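Local coordinates for protein membrane-bound lytic murein transglycosylase A (Burkholderia pseudomallei, PDB 6QK4) that probably cleaves the glycosidic bond between MurNAc and GlcNAc in peptidoglycan as an exolytic lytic transglycosylase, leaving a 1,6-anhydro-MurNAc end, at residues V28-V33 against W342-N347; P139-L144 against E163-Q168. All coordinates share one frame; numbering follows the deposited sequence.

Interaction 1: V28-V33 against W342-N347; sequences VAWQQV and WLLFPN
Trp342 and Leu344 lie on strand 336-346, in the part of the chain that matches the 3D domain of the double-psi beta-barrel clan. A short 3-10 turn at 30-32, which follows strand 25-27, lays Val28, Trp30 and Val33 against them. Trp342 comes first and gives up more surface than any other residue of the two segments. Its CG stands anti to the carbonyl carbon (chi1 -63°), which brings one face of the indole against Val33. Both Val33 methyls meet the ring: CG2 sits 4.2 Å from the centroid of the five-membered ring of Trp342 and 17° off its normal, a CH-pi contact, while Val33 CG1 approaches Trp342 CD2. Val28 reaches the same pyrrole part obliquely, its CG2 3.9 Å from Trp342 CD1. The polar edge of this buried indole is satisfied by a water lying in the ring plane, 2.8 Å from Trp342 NE1; a weak second bond from that water to Gln32 O links strand and turn. Leu344, two residues on, again faces the turn, and its backbone pairs with Pro285 of strand 285-291. Its isobutyl group crosses the indole of Trp30 at about a right angle and abuts the six-membered ring at its edge, Leu344 CD2 lying 3.7 Å from Trp30 CH2. At the polar edge of this second indole Trp30 NE1 bonds to Phe87 O, and Trp36 meets the same ring. The turn is closed twice between Ala29 and Gln32: Gln32 N bonds to Ala29 O, and Ala29 N gives a nearly straight 2.9 Å bond to Gln32 OE1.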
ATOM      1  N   VAL A  28     -20.924   3.482  20.242  1.00 23.74           N
ATOM      2  CA  VAL A  28     -20.380   2.946  21.489  1.00 21.25           C
ATOM      3  C   VAL A  28     -19.571   4.048  22.174  1.00 22.78           C
ATOM      4  O   VAL A  28     -19.277   5.087  21.600  1.00 24.34           O
ATOM      5  CB  VAL A  28     -19.525   1.692  21.263  1.00 23.61           C
ATOM      6  CG1 VAL A  28     -20.302   0.596  20.539  1.00 25.32           C
ATOM      7  CG2 VAL A  28     -18.268   2.080  20.416  1.00 23.92           C
ATOM      8  N   ALA A  29     -19.256   3.836  23.468  1.00 29.30           N
ATOM      9  CA  ALA A  29     -18.387   4.786  24.131  1.00 27.30           C
ATOM     10  C   ALA A  29     -16.938   4.523  23.718  1.00 25.16           C
ATOM     11  O   ALA A  29     -16.585   3.411  23.322  1.00 23.90           O
ATOM     12  CB  ALA A  29     -18.488   4.641  25.666  1.00 29.06           C
ATOM     13  N   TRP A  30     -16.088   5.542  23.831  1.00 24.50           N
ATOM     14  CA  TRP A  30     -14.684   5.287  23.552  1.00 26.44           C
ATOM     15  C   TRP A  30     -14.124   4.177  24.452  1.00 24.65           C
ATOM     16  O   TRP A  30     -13.258   3.423  24.047  1.00 25.36           O
ATOM     17  CB  TRP A  30     -13.876   6.590  23.676  1.00 27.46           C
ATOM     18  CG  TRP A  30     -14.030   7.445  22.456  1.00 27.50           C
ATOM     19  CD1 TRP A  30     -14.814   8.547  22.292  1.00 27.43           C
ATOM     20  CD2 TRP A  30     -13.383   7.213  21.201  1.00 26.30           C
ATOM     21  NE1 TRP A  30     -14.659   9.043  21.000  1.00 28.79           N
ATOM     22  CE2 TRP A  30     -13.783   8.236  20.324  1.00 25.19           C
ATOM     23  CE3 TRP A  30     -12.475   6.262  20.754  1.00 25.89           C
ATOM     24  CZ2 TRP A  30     -13.333   8.310  18.989  1.00 25.78           C
ATOM     25  CZ3 TRP A  30     -12.037   6.327  19.420  1.00 24.58           C
ATOM     26  CH2 TRP A  30     -12.457   7.362  18.574  1.00 27.00           C
ATOM     27  N   GLN A  31     -14.641   4.051  25.683  1.00 26.25           N
ATOM     28  CA  GLN A  31     -14.209   2.994  26.577  1.00 26.11           C
ATOM     29  C   GLN A  31     -14.578   1.602  26.060  1.00 27.69           C
ATOM     30  O   GLN A  31     -14.052   0.600  26.562  1.00 28.81           O
ATOM     31  CB  GLN A  31     -14.866   3.257  27.966  1.00 32.35           C
ATOM     32  CG  GLN A  31     -14.527   2.253  29.106  1.00 37.02           C
ATOM     33  CD  GLN A  31     -15.460   0.984  29.157  1.00 41.98           C
ATOM     34  OE1 GLN A  31     -16.487   0.916  28.458  1.00 40.31           O
ATOM     35  NE2 GLN A  31     -15.094  -0.011  29.996  1.00 39.40           N
ATOM     36  N   GLN A  32     -15.478   1.505  25.066  1.00 25.74           N
ATOM     37  CA  GLN A  32     -15.818   0.230  24.457  1.00 24.56           C
ATOM     38  C   GLN A  32     -15.040  -0.064  23.185  1.00 26.37           C
ATOM     39  O   GLN A  32     -15.216  -1.162  22.626  1.00 28.36           O
ATOM     40  CB  GLN A  32     -17.305   0.143  24.138  1.00 24.21           C
ATOM     41  CG  GLN A  32     -18.113   0.172  25.454  1.00 27.40           C
ATOM     42  CD  GLN A  32     -19.525   0.324  25.201  1.00 27.72           C
ATOM     43  OE1 GLN A  32     -19.998   1.422  24.925  1.00 28.67           O
ATOM     44  NE2 GLN A  32     -20.268  -0.794  25.294  1.00 34.79           N
ATOM     45  N   VAL A  33     -14.130   0.827  22.775  1.00 21.03           N
ATOM     46  CA  VAL A  33     -13.270   0.456  21.625  1.00 21.56           C
ATOM     47  C   VAL A  33     -12.049  -0.283  22.159  1.00 24.28           C
ATOM     48  O   VAL A  33     -11.148   0.326  22.753  1.00 24.92           O
ATOM     49  CB  VAL A  33     -12.906   1.711  20.819  1.00 22.92           C
ATOM     50  CG1 VAL A  33     -11.937   1.387  19.583  1.00 25.05           C
ATOM     51  CG2 VAL A  33     -14.160   2.426  20.371  1.00 25.39           C
ATOM     52  N   TRP A 342     -14.358   0.302  13.712  1.00 18.41           N
ATOM     53  CA  TRP A 342     -15.303   1.320  14.159  1.00 19.33           C
ATOM     54  C   TRP A 342     -15.159   2.537  13.262  1.00 20.46           C
ATOM     55  O   TRP A 342     -14.035   3.026  13.059  1.00 22.64           O
ATOM     56  CB  TRP A 342     -15.009   1.754  15.612  1.00 21.39           C
ATOM     57  CG  TRP A 342     -15.188   0.607  16.603  1.00 20.78           C
ATOM     58  CD1 TRP A 342     -16.234   0.460  17.476  1.00 20.56           C
ATOM     59  CD2 TRP A 342     -14.343  -0.571  16.781  1.00 19.88           C
ATOM     60  NE1 TRP A 342     -16.079  -0.744  18.207  1.00 21.39           N
ATOM     61  CE2 TRP A 342     -14.962  -1.391  17.752  1.00 22.75           C
ATOM     62  CE3 TRP A 342     -13.158  -1.026  16.157  1.00 18.80           C
ATOM     63  CZ2 TRP A 342     -14.386  -2.606  18.208  1.00 22.76           C
ATOM     64  CZ3 TRP A 342     -12.608  -2.292  16.569  1.00 24.02           C
ATOM     65  CH2 TRP A 342     -13.235  -3.043  17.602  1.00 24.44           C
ATOM     66  N   LEU A 343     -16.285   3.055  12.751  1.00 18.19           N
ATOM     67  CA  LEU A 343     -16.265   4.292  11.968  1.00 17.24           C
ATOM     68  C   LEU A 343     -16.486   5.476  12.900  1.00 19.94           C
ATOM     69  O   LEU A 343     -17.344   5.423  13.790  1.00 21.27           O
ATOM     70  CB  LEU A 343     -17.368   4.258  10.911  1.00 18.02           C
ATOM     71  CG  LEU A 343     -17.418   3.090   9.933  1.00 25.27           C
ATOM     72  CD1 LEU A 343     -18.250   3.453   8.694  1.00 21.54           C
ATOM     73  CD2 LEU A 343     -16.085   2.680   9.430  1.00 25.25           C
ATOM     74  N   LEU A 344     -15.700   6.517  12.738  1.00 20.01           N
ATOM     75  CA  LEU A 344     -15.901   7.726  13.527  1.00 21.62           C
ATOM     76  C   LEU A 344     -16.758   8.716  12.734  1.00 20.92           C
ATOM     77  O   LEU A 344     -16.526   8.919  11.549  1.00 20.17           O
ATOM     78  CB  LEU A 344     -14.578   8.416  13.843  1.00 18.14           C
ATOM     79  CG  LEU A 344     -13.663   7.788  14.916  1.00 21.65           C
ATOM     80  CD1 LEU A 344     -13.237   6.444  14.564  1.00 28.69           C
ATOM     81  CD2 LEU A 344     -12.491   8.661  15.074  1.00 19.85           C
ATOM     82  N   PHE A 345     -17.697   9.380  13.425  1.00 21.04           N
ATOM     83  CA  PHE A 345     -18.468  10.447  12.772  1.00 23.81           C
ATOM     84  C   PHE A 345     -18.342  11.683  13.636  1.00 22.80           C
ATOM     85  O   PHE A 345     -18.415  11.567  14.859  1.00 23.00           O
ATOM     86  CB  PHE A 345     -19.940  10.063  12.621  1.00 23.81           C
ATOM     87  CG  PHE A 345     -20.141   9.030  11.568  1.00 24.79           C
ATOM     88  CD1 PHE A 345     -20.241   9.402  10.232  1.00 29.02           C
ATOM     89  CD2 PHE A 345     -20.156   7.674  11.903  1.00 23.84           C
ATOM     90  CE1 PHE A 345     -20.361   8.439   9.224  1.00 30.94           C
ATOM     91  CE2 PHE A 345     -20.272   6.706  10.936  1.00 28.64           C
ATOM     92  CZ  PHE A 345     -20.369   7.063   9.576  1.00 29.23           C
ATOM     93  N   PRO A 346     -18.202  12.871  13.059  1.00 22.15           N
ATOM     94  CA  PRO A 346     -18.020  14.064  13.909  1.00 23.90           C
ATOM     95  C   PRO A 346     -19.279  14.422  14.682  1.00 25.61           C
ATOM     96  O   PRO A 346     -20.385  14.326  14.156  1.00 29.89           O
ATOM     97  CB  PRO A 346     -17.669  15.169  12.919  1.00 27.25           C
ATOM     98  CG  PRO A 346     -17.990  14.659  11.610  1.00 29.30           C
ATOM     99  CD  PRO A 346     -17.885  13.154  11.653  1.00 25.03           C
ATOM    100  N   ASN A 347     -19.081  14.834  15.933  1.00 26.54           N
ATOM    101  CA  ASN A 347     -20.217  15.191  16.794  1.00 31.58           C
ATOM    102  C   ASN A 347     -20.990  16.366  16.226  1.00 40.83           C
ATOM    103  O   ASN A 347     -22.230  16.331  16.196  1.00 45.12           O
ATOM    104  CB  ASN A 347     -19.733  15.493  18.217  1.00 30.13           C
ATOM    105  CG  ASN A 347     -19.225  14.266  18.900  1.00 33.71           C
ATOM    106  OD1 ASN A 347     -19.629  13.152  18.548  1.00 34.22           O
ATOM    107  ND2 ASN A 347     -18.333  14.432  19.877  1.00 34.23           N
TER
HETATM  108  O   HOH W   1     -17.458  -2.055  20.292  1.00 31.47           O

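Interaction 2: P139-L144 against E163-Q168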
ATOM      1  N   PRO A 139       6.493 -12.001 -27.393  1.00 46.27           N
ATOM      2  CA  PRO A 139       7.058 -13.189 -26.758  1.00 47.36           C
ATOM      3  C   PRO A 139       7.330 -12.958 -25.280  1.00 44.26           C
ATOM      4  O   PRO A 139       7.294 -11.841 -24.775  1.00 40.65           O
ATOM      5  CB  PRO A 139       8.366 -13.410 -27.518  1.00 49.20           C
ATOM      6  CG  PRO A 139       8.757 -12.030 -27.979  1.00 48.47           C
ATOM      7  CD  PRO A 139       7.443 -11.362 -28.318  1.00 47.88           C
ATOM      8  N   ALA A 140       7.623 -14.073 -24.609  1.00 43.01           N
ATOM      9  CA  ALA A 140       8.106 -14.103 -23.230  1.00 39.37           C
ATOM     10  C   ALA A 140       9.259 -13.123 -22.995  1.00 39.12           C
ATOM     11  O   ALA A 140      10.063 -12.851 -23.891  1.00 37.55           O
ATOM     12  CB  ALA A 140       8.570 -15.518 -22.898  1.00 39.09           C
ATOM     13  N   ARG A 141       9.371 -12.661 -21.734  1.00 34.56           N
ATOM     14  CA  ARG A 141      10.449 -11.774 -21.282  1.00 31.04           C
ATOM     15  C   ARG A 141      11.826 -12.129 -21.836  1.00 30.90           C
ATOM     16  O   ARG A 141      12.565 -11.264 -22.329  1.00 31.68           O
ATOM     17  CB  ARG A 141      10.456 -11.774 -19.724  1.00 31.98           C
ATOM     18  CG  ARG A 141      11.808 -11.387 -19.018  1.00 30.33           C
ATOM     19  CD  ARG A 141      11.809 -11.601 -17.453  1.00 25.74           C
ATOM     20  NE  ARG A 141      10.547 -11.072 -16.801  1.00 31.01           N
ATOM     21  CZ  ARG A 141      10.432  -9.869 -16.203  1.00 37.02           C
ATOM     22  NH1 ARG A 141      11.488  -9.064 -16.114  1.00 36.89           N
ATOM     23  NH2 ARG A 141       9.265  -9.461 -15.689  1.00 40.26           N
ATOM     24  N   ALA A 142      12.180 -13.410 -21.803  1.00 29.60           N
ATOM     25  CA  ALA A 142      13.548 -13.763 -22.119  1.00 31.85           C
ATOM     26  C   ALA A 142      13.853 -13.475 -23.577  1.00 33.63           C
ATOM     27  O   ALA A 142      14.973 -13.070 -23.898  1.00 32.95           O
ATOM     28  CB  ALA A 142      13.789 -15.230 -21.789  1.00 34.96           C
ATOM     29  N   GLN A 143      12.857 -13.631 -24.453  1.00 33.33           N
ATOM     30  CA  GLN A 143      13.079 -13.405 -25.879  1.00 35.64           C
ATOM     31  C   GLN A 143      12.837 -11.950 -26.231  1.00 36.99           C
ATOM     32  O   GLN A 143      13.532 -11.404 -27.085  1.00 37.73           O
ATOM     33  CB  GLN A 143      12.175 -14.306 -26.714  1.00 37.22           C
ATOM     34  CG  GLN A 143      12.726 -15.762 -26.840  1.00 41.20           C
ATOM     35  CD  GLN A 143      12.877 -16.482 -25.505  1.00 39.87           C
ATOM     36  OE1 GLN A 143      13.975 -16.963 -25.159  1.00 37.70           O
ATOM     37  NE2 GLN A 143      11.771 -16.607 -24.763  1.00 40.02           N
ATOM     38  N   LEU A 144      11.861 -11.320 -25.565  1.00 36.59           N
ATOM     39  CA  LEU A 144      11.664  -9.890 -25.716  1.00 36.81           C
ATOM     40  C   LEU A 144      12.958  -9.128 -25.433  1.00 38.38           C
ATOM     41  O   LEU A 144      13.365  -8.251 -26.215  1.00 34.69           O
ATOM     42  CB  LEU A 144      10.542  -9.447 -24.766  1.00 35.25           C
ATOM     43  CG  LEU A 144       9.978  -8.064 -24.907  1.00 45.68           C
ATOM     44  CD1 LEU A 144       9.421  -7.883 -26.280  1.00 48.09           C
ATOM     45  CD2 LEU A 144       8.877  -7.976 -23.853  1.00 47.11           C
ATOM     46  N   GLU A 163      14.450  -5.049  -7.713  1.00 31.22           N
ATOM     47  CA  GLU A 163      13.478  -3.970  -7.542  1.00 29.19           C
ATOM     48  C   GLU A 163      12.711  -3.667  -8.827  1.00 28.72           C
ATOM     49  O   GLU A 163      11.510  -3.389  -8.776  1.00 28.34           O
ATOM     50  CB  GLU A 163      14.164  -2.706  -7.037  1.00 30.43           C
ATOM     51  CG  GLU A 163      14.861  -2.915  -5.711  1.00 36.63           C
ATOM     52  CD  GLU A 163      15.512  -1.663  -5.137  1.00 42.09           C
ATOM     53  OE1 GLU A 163      15.122  -0.545  -5.500  1.00 42.72           O
ATOM     54  OE2 GLU A 163      16.422  -1.821  -4.283  1.00 46.46           O
ATOM     55  N   ALA A 164      13.397  -3.644  -9.981  1.00 30.66           N
ATOM     56  CA  ALA A 164      12.711  -3.415 -11.248  1.00 30.26           C
ATOM     57  C   ALA A 164      11.652  -4.485 -11.493  1.00 31.50           C
ATOM     58  O   ALA A 164      10.529  -4.190 -11.913  1.00 30.79           O
ATOM     59  CB  ALA A 164      13.737  -3.421 -12.402  1.00 30.79           C
ATOM     60  N   PHE A 165      12.014  -5.735 -11.243  1.00 27.28           N
ATOM     61  CA  PHE A 165      11.097  -6.853 -11.384  1.00 31.31           C
ATOM     62  C   PHE A 165       9.866  -6.671 -10.518  1.00 29.25           C
ATOM     63  O   PHE A 165       8.743  -6.910 -10.966  1.00 30.85           O
ATOM     64  CB  PHE A 165      11.832  -8.126 -10.996  1.00 34.09           C
ATOM     65  CG  PHE A 165      11.044  -9.369 -11.180  1.00 34.40           C
ATOM     66  CD1 PHE A 165      10.183  -9.828 -10.168  1.00 33.22           C
ATOM     67  CD2 PHE A 165      11.183 -10.118 -12.369  1.00 37.31           C
ATOM     68  CE1 PHE A 165       9.459 -11.027 -10.320  1.00 34.13           C
ATOM     69  CE2 PHE A 165      10.475 -11.347 -12.531  1.00 36.91           C
ATOM     70  CZ  PHE A 165       9.628 -11.789 -11.510  1.00 34.67           C
ATOM     71  N   PHE A 166      10.054  -6.302  -9.251  1.00 27.67           N
ATOM     72  CA  PHE A 166       8.870  -6.142  -8.395  1.00 25.77           C
ATOM     73  C   PHE A 166       8.107  -4.868  -8.649  1.00 26.83           C
ATOM     74  O   PHE A 166       6.907  -4.822  -8.358  1.00 29.38           O
ATOM     75  CB  PHE A 166       9.271  -6.269  -6.920  1.00 26.33           C
ATOM     76  CG  PHE A 166       9.535  -7.710  -6.553  1.00 31.87           C
ATOM     77  CD1 PHE A 166       8.492  -8.635  -6.582  1.00 35.96           C
ATOM     78  CD2 PHE A 166      10.809  -8.163  -6.304  1.00 28.58           C
ATOM     79  CE1 PHE A 166       8.723  -9.964  -6.320  1.00 35.72           C
ATOM     80  CE2 PHE A 166      11.043  -9.495  -6.018  1.00 30.71           C
ATOM     81  CZ  PHE A 166      10.013 -10.399  -6.034  1.00 36.02           C
ATOM     82  N   LEU A 167       8.738  -3.863  -9.262  1.00 25.62           N
ATOM     83  CA  LEU A 167       7.957  -2.730  -9.725  1.00 25.85           C
ATOM     84  C   LEU A 167       7.038  -3.163 -10.854  1.00 27.39           C
ATOM     85  O   LEU A 167       5.890  -2.715 -10.925  1.00 28.49           O
ATOM     86  CB  LEU A 167       8.891  -1.601 -10.169  1.00 27.95           C
ATOM     87  CG  LEU A 167       8.303  -0.420 -10.907  1.00 26.32           C
ATOM     88  CD1 LEU A 167       7.504   0.366  -9.884  1.00 25.32           C
ATOM     89  CD2 LEU A 167       9.367   0.470 -11.432  1.00 28.69           C
ATOM     90  N   GLN A 168       7.539  -4.028 -11.757  1.00 27.15           N
ATOM     91  CA  GLN A 168       6.668  -4.609 -12.775  1.00 28.48           C
ATOM     92  C   GLN A 168       5.498  -5.373 -12.169  1.00 29.70           C
ATOM     93  O   GLN A 168       4.388  -5.295 -12.690  1.00 32.18           O
ATOM     94  CB  GLN A 168       7.451  -5.537 -13.697  1.00 27.88           C
ATOM     95  CG  GLN A 168       8.282  -4.803 -14.687  1.00 29.29           C
ATOM     96  CD  GLN A 168       9.162  -5.752 -15.465  1.00 29.94           C
ATOM     97  OE1 GLN A 168       9.848  -6.597 -14.900  1.00 32.11           O
ATOM     98  NE2 GLN A 168       9.171  -5.578 -16.768  1.00 29.81           N
TER
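Arg141, in the first turn of helix 141-147, sends its side chain across to Phe165 and Gln168 of helix 161-170, spanning segments whose closest CA atoms, Arg141 CA and Phe165 CA, are 11.1 Å apart. CB already points toward the other helix. CG and CD continue outward as an extended arm, and the chain then bends at chi3, turning the guanidinium to meet both partners. NE is taken by Asn236 O. At CZ the flat group runs past Phe165, whose CD2 stands over one face of the Arg141 guanidinium, offset toward the rim; the planes are 41° apart, so this is no parallel stack. The ring gets there with Phe165 CG anti to the backbone N, and its CE2 comes 3.9 Å from Arg141 NH2. At the tip both terminal nitrogens grip one oxygen end-on, in the guanidinium plane. Arg141 NH1 lies 3.2 Å from Gln168 OE1, in the amide plane and on a lone pair. Arg141 NH2 makes the shorter bond, 3.0 Å to Gln168 OE1, but lies 51° above that plane. Neither bond is straight, and the guanidinium and amide planes stand 89° apart. Arg141 NH2 also donates to Arg238 O, while Gln168 NE2 bonds to Val240 O, which fixes the rotation of the amide. Gln168 OE1 thus takes two N-H groups from a single arginine, and Arg141 NH2 in turn serves two acceptors. Within the MltA-specific insert domain this buried arginine joins helices 141-147 and 161-170 to the chain between helix 229-234 and strand 240-244.

How the interactions relate
The two contacts occupy opposite ends of the elongated chain, on opposite sides of its centre: their own centres are 47 Å apart and their nearest atoms about 30 Å, so neither touches the other. Along the sequence, interaction 2 falls entirely within the 308 residues that separate the segments of interaction 1. Interaction 1 brings an early loop onto the final strand of the 3D-domain part, largely through apolar side chains, whereas interaction 2 is local to the insert domain and chiefly polar. In MltA relatives the glycan binds in a groove between two such domains; by analogy the two contacts would lie in different domains, though neither is known to line the groove.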